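Amine Dehydrogenase (Pseudomonas putida, PDB 1JMX) probably serves as the beta-propeller subunit of a quinohemoprotein amine dehydrogenase, which oxidises primary amines to aldehydes and passes the electrons on through heme c. Local coordinates at residues A156-L161 and I168-V173; S160-G165 and V238-G243. All blocks are in the same frame, centred on the assembly; numbering follows the deposited sequence.

Contact 1 (A156-L161 and I168-V173)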
loop_
_atom_site.group_PDB
_atom_site.type_symbol
_atom_site.label_atom_id
_atom_site.label_comp_id
_atom_site.label_asym_id
_atom_site.label_seq_id
_atom_site.Cartn_x
_atom_site.Cartn_y
_atom_site.Cartn_z
ATOM N N ALA B 156 5.697 31.716 19.924
ATOM C CA ALA B 156 5.704 33.115 19.542
ATOM C C ALA B 156 6.613 33.883 20.507
ATOM O O ALA B 156 7.009 33.359 21.547
ATOM C CB ALA B 156 4.292 33.669 19.574
ATOM N N ASP B 157 6.949 35.115 20.134
ATOM C CA ASP B 157 7.804 36.007 20.918
ATOM C C ASP B 157 7.331 36.269 22.345
ATOM O O ASP B 157 8.146 36.448 23.255
ATOM C CB ASP B 157 7.935 37.362 20.215
ATOM C CG ASP B 157 8.913 37.342 19.068
ATOM O OD1 ASP B 157 9.656 36.348 18.908
ATOM O OD2 ASP B 157 8.944 38.352 18.327
ATOM N N ASP B 158 6.019 36.357 22.526
ATOM C CA ASP B 158 5.459 36.615 23.842
ATOM C C ASP B 158 5.281 35.337 24.662
ATOM O O ASP B 158 4.441 35.281 25.563
ATOM C CB ASP B 158 4.128 37.347 23.701
ATOM C CG ASP B 158 3.028 36.464 23.153
ATOM O OD1 ASP B 158 3.317 35.434 22.514
ATOM O OD2 ASP B 158 1.856 36.797 23.381
ATOM N N GLY B 159 6.037 34.300 24.312
ATOM C CA GLY B 159 5.956 33.041 25.029
ATOM C C GLY B 159 4.785 32.125 24.705
ATOM O O GLY B 159 4.755 30.998 25.197
ATOM N N SER B 160 3.806 32.606 23.939
ATOM C CA SER B 160 2.644 31.794 23.553
ATOM C C SER B 160 3.030 30.677 22.585
ATOM O O SER B 160 3.941 30.830 21.781
ATOM C CB SER B 160 1.554 32.659 22.916
ATOM O OG SER B 160 0.895 33.428 23.901
ATOM N N LEU B 161 2.309 29.569 22.644
ATOM C CA LEU B 161 2.610 28.435 21.787
ATOM C C LEU B 161 1.502 28.196 20.773
ATOM O O LEU B 161 0.356 27.929 21.135
ATOM C CB LEU B 161 2.818 27.178 22.644
ATOM C CG LEU B 161 3.493 25.945 22.041
ATOM C CD1 LEU B 161 4.959 26.245 21.785
ATOM C CD2 LEU B 161 3.350 24.768 22.996
ATOM N N ILE B 168 -5.777 25.519 14.565
ATOM C CA ILE B 168 -4.535 26.070 15.087
ATOM C C ILE B 168 -4.928 26.677 16.434
ATOM O O ILE B 168 -5.916 27.413 16.524
ATOM C CB ILE B 168 -3.939 27.168 14.172
ATOM C CG1 ILE B 168 -3.762 26.632 12.752
ATOM C CG2 ILE B 168 -2.593 27.655 14.722
ATOM C CD1 ILE B 168 -2.900 25.417 12.657
ATOM N N TYR B 169 -4.190 26.314 17.478
ATOM C CA TYR B 169 -4.449 26.797 18.822
ATOM C C TYR B 169 -3.360 27.728 19.320
ATOM O O TYR B 169 -2.235 27.702 18.842
ATOM C CB TYR B 169 -4.549 25.627 19.795
ATOM C CG TYR B 169 -5.439 24.515 19.334
ATOM C CD1 TYR B 169 -4.900 23.291 18.953
ATOM C CD2 TYR B 169 -6.822 24.673 19.293
ATOM C CE1 TYR B 169 -5.709 22.253 18.551
ATOM C CE2 TYR B 169 -7.645 23.637 18.887
ATOM C CZ TYR B 169 -7.080 22.431 18.520
ATOM O OH TYR B 169 -7.882 21.389 18.136
ATOM N N LYS B 170 -3.732 28.570 20.274
ATOM C CA LYS B 170 -2.817 29.500 20.905
ATOM C C LYS B 170 -2.817 28.993 22.336
ATOM O O LYS B 170 -3.841 29.014 23.012
ATOM C CB LYS B 170 -3.368 30.914 20.827
ATOM C CG LYS B 170 -2.447 31.962 21.407
ATOM C CD LYS B 170 -3.101 33.327 21.320
ATOM C CE LYS B 170 -2.265 34.372 22.019
ATOM N NZ LYS B 170 -0.903 34.420 21.423
ATOM N N MET B 171 -1.668 28.526 22.797
ATOM C CA MET B 171 -1.594 27.948 24.129
ATOM C C MET B 171 -0.665 28.626 25.120
ATOM O O MET B 171 0.436 29.050 24.778
ATOM C CB MET B 171 -1.237 26.464 24.006
ATOM C CG MET B 171 -1.107 25.718 25.311
ATOM S SD MET B 171 -0.743 24.006 24.996
ATOM C CE MET B 171 -1.584 23.251 26.337
ATOM N N ASP B 172 -1.156 28.731 26.354
ATOM C CA ASP B 172 -0.419 29.304 27.469
ATOM C C ASP B 172 0.370 28.134 28.052
ATOM O O ASP B 172 -0.222 27.190 28.561
ATOM C CB ASP B 172 -1.401 29.829 28.515
ATOM C CG ASP B 172 -0.720 30.597 29.632
ATOM O OD1 ASP B 172 -1.325 31.563 30.136
ATOM O OD2 ASP B 172 0.407 30.249 30.024
ATOM N N VAL B 173 1.699 28.211 28.000
ATOM C CA VAL B 173 2.542 27.133 28.511
ATOM C C VAL B 173 2.649 27.046 30.034
ATOM O O VAL B 173 3.268 26.123 30.550
ATOM C CB VAL B 173 3.965 27.130 27.865
ATOM C CG1 VAL B 173 3.861 27.009 26.368
ATOM C CG2 VAL B 173 4.743 28.367 28.231
#

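Contact 2 (S160-G165 and V238-G243)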
loop_
_atom_site.group_PDB
_atom_site.type_symbol
_atom_site.label_atom_id
_atom_site.label_comp_id
_atom_site.label_asym_id
_atom_site.label_seq_id
_atom_site.Cartn_x
_atom_site.Cartn_y
_atom_site.Cartn_z
ATOM N N SER B 160 3.806 32.606 23.939
ATOM C CA SER B 160 2.644 31.794 23.553
ATOM C C SER B 160 3.030 30.677 22.585
ATOM O O SER B 160 3.941 30.830 21.781
ATOM C CB SER B 160 1.554 32.659 22.916
ATOM O OG SER B 160 0.895 33.428 23.901
ATOM N N LEU B 161 2.309 29.569 22.644
ATOM C CA LEU B 161 2.610 28.435 21.787
ATOM C C LEU B 161 1.502 28.196 20.773
ATOM O O LEU B 161 0.356 27.929 21.135
ATOM C CB LEU B 161 2.818 27.178 22.644
ATOM C CG LEU B 161 3.493 25.945 22.041
ATOM C CD1 LEU B 161 4.959 26.245 21.785
ATOM C CD2 LEU B 161 3.350 24.768 22.996
ATOM N N TYR B 162 1.837 28.357 19.498
ATOM C CA TYR B 162 0.886 28.117 18.422
ATOM C C TYR B 162 0.987 26.654 18.055
ATOM O O TYR B 162 2.054 26.157 17.709
ATOM C CB TYR B 162 1.156 29.046 17.241
ATOM C CG TYR B 162 0.667 30.435 17.549
ATOM C CD1 TYR B 162 1.544 31.424 18.002
ATOM C CD2 TYR B 162 -0.694 30.741 17.469
ATOM C CE1 TYR B 162 1.080 32.679 18.373
ATOM C CE2 TYR B 162 -1.167 31.989 17.834
ATOM C CZ TYR B 162 -0.279 32.954 18.285
ATOM O OH TYR B 162 -0.752 34.189 18.638
ATOM N N VAL B 163 -0.128 25.961 18.231
ATOM C CA VAL B 163 -0.220 24.529 18.002
ATOM C C VAL B 163 -1.090 24.153 16.811
ATOM O O VAL B 163 -2.272 24.476 16.767
ATOM C CB VAL B 163 -0.802 23.837 19.266
ATOM C CG1 VAL B 163 -0.954 22.353 19.046
ATOM C CG2 VAL B 163 0.082 24.119 20.474
ATOM N N ALA B 164 -0.499 23.445 15.860
ATOM C CA ALA B 164 -1.224 22.988 14.688
ATOM C C ALA B 164 -1.887 21.650 15.013
ATOM O O ALA B 164 -1.215 20.683 15.368
ATOM C CB ALA B 164 -0.280 22.845 13.498
ATOM N N GLY B 165 -3.213 21.637 14.964
ATOM C CA GLY B 165 -3.976 20.426 15.221
ATOM C C GLY B 165 -5.190 20.504 14.320
ATOM O O GLY B 165 -5.078 21.062 13.234
ATOM N N VAL B 238 1.110 32.616 10.734
ATOM C CA VAL B 238 0.966 33.173 12.067
ATOM C C VAL B 238 2.219 33.997 12.301
ATOM O O VAL B 238 3.324 33.465 12.293
ATOM C CB VAL B 238 0.872 32.077 13.157
ATOM C CG1 VAL B 238 0.612 32.719 14.517
ATOM C CG2 VAL B 238 -0.227 31.074 12.822
ATOM N N ASP B 239 2.046 35.306 12.436
ATOM C CA ASP B 239 3.163 36.214 12.679
ATOM C C ASP B 239 3.624 35.948 14.110
ATOM O O ASP B 239 2.867 36.150 15.062
ATOM C CB ASP B 239 2.698 37.667 12.526
ATOM C CG ASP B 239 3.850 38.636 12.352
ATOM O OD1 ASP B 239 4.738 38.683 13.226
ATOM O OD2 ASP B 239 3.868 39.351 11.327
ATOM N N LEU B 240 4.854 35.469 14.262
ATOM C CA LEU B 240 5.364 35.146 15.587
ATOM C C LEU B 240 5.711 36.339 16.474
ATOM O O LEU B 240 6.001 36.170 17.653
ATOM C CB LEU B 240 6.538 34.176 15.485
ATOM C CG LEU B 240 6.203 32.818 14.862
ATOM C CD1 LEU B 240 7.429 31.936 14.914
ATOM C CD2 LEU B 240 5.046 32.153 15.593
ATOM N N LYS B 241 5.666 37.541 15.909
ATOM C CA LYS B 241 5.952 38.757 16.665
ATOM C C LYS B 241 4.669 39.330 17.267
ATOM O O LYS B 241 4.570 39.555 18.476
ATOM C CB LYS B 241 6.603 39.814 15.755
ATOM C CG LYS B 241 7.998 39.435 15.268
ATOM C CD LYS B 241 8.512 40.331 14.133
ATOM C CE LYS B 241 7.813 40.029 12.787
ATOM N NZ LYS B 241 7.925 38.591 12.332
ATOM N N THR B 242 3.658 39.473 16.421
ATOM C CA THR B 242 2.384 40.064 16.811
ATOM C C THR B 242 1.214 39.107 17.015
ATOM O O THR B 242 0.146 39.524 17.476
ATOM C CB THR B 242 1.958 41.098 15.751
ATOM O OG1 THR B 242 1.952 40.467 14.462
ATOM C CG2 THR B 242 2.931 42.268 15.718
ATOM N N GLY B 243 1.390 37.845 16.634
ATOM C CA GLY B 243 0.309 36.881 16.773
ATOM C C GLY B 243 -0.757 37.019 15.698
ATOM O O GLY B 243 -1.772 36.324 15.734
#

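Contact 1 (A156-L161 and I168-V173)
The peptide groups of Leu161 and Met171 face each other as an antiparallel hydrogen-bonded pair. Leu161 N meets Met171 O at 2.9 Å in the carbonyl plane, whereas Met171 N, 2.7 Å from Leu161 O, comes in tilted 23° from that carbonyl's plane. Another flat group, the Asp158 carboxylate, receives Ser160 N above its plane at OD1, an Asx turn. Its OD2 looks across to the Lys170 ammonium, NZ, at 4.1 Å, too far for a salt bridge. Lys170 is stretched out until its last torsion (chi4 58°), where it bends to put NZ 3.2 Å from Ser160 OG and in a hydrogen bond with Tyr162 OH. On the face of the sheet that carries Leu161 and Met171, Val173 CG1 packs 3.9 Å from Leu161 CB, the two side chains at about a right angle, and Tyr107 of strand 105-115 touches both. Gly159, with positive phi, suits the type I turn with G1 bulge that leads into strand 161-164. The chemistry is thus divided: paired amides fix the register of a propeller-blade hairpin, branched apolar chains fill its buried side, and the lysine's charge is probably steadied by the nearby aspartate on the more open side.

Contact 2 (S160-G165 and V238-G243)
Tyr162 reaches from its strand to the segment 238-243, and its ring lies under Val238. Its CB points toward that segment but stays 4.6 Å from Val238 CG1. With CG anti to the carbonyl carbon (chi1 -76°), the ring is carried out between the two backbones. From CG through CD1, CD2, CE1 and CE2 to CZ, all six carbons are almost equally far from Val238 CG1, because this methyl sits over the ring centre, 3.6 Å from the centroid and 2° off the normal: a CH-pi contact. CD1 also lies 4.3 Å from Leu240 CD2, which arrives obliquely. At the tip, OH comes within 3.4 Å of Gly243 CA and is hydrogen-bonded to Lys170 NZ. Glycine suits this place twice over, since its phi is positive and a CB would run into the hydroxyl. The turn after strand 230-239 is shaped by Asp239, whose OD1 takes Lys241 N at 3.1 Å through its anti lone pair, an Asx turn, while Gly243 N bonds back to Asp239 O. A phenylalanine in place of Tyr162 would keep the face under Val238 but would probably leave the Lys170 ammonium without the tyrosine hydroxyl as its hydrogen-bond partner. No hydrogen bond crosses between the segments, so these adjacent blades of the propeller meet here through aliphatic-aromatic packing, and the tyrosine's polar end is satisfied within its own blade.

How the contacts relate
Following the chain from the N terminus, strand 153-155 leads into the turn of 156-161, and contact 1 closes a short loop when 168-173 returns beside it, six residues later. Contact 2 starts from the same stretch but closes 72 residues on, where strand 230-239 ends. Their spans cross: the return strand of contact 1 lies inside the span of contact 2. The first joins strands within one propeller blade; the second ties that blade to the next, which includes strands 209-218, 230-239 and 245-250. Ser160 and Leu161 lie in both ranges but touch only 168-173; the contacts are tied by Tyr162, whose hydroxyl is bonded to Lys170, and by Asp157, which packs on Lys241.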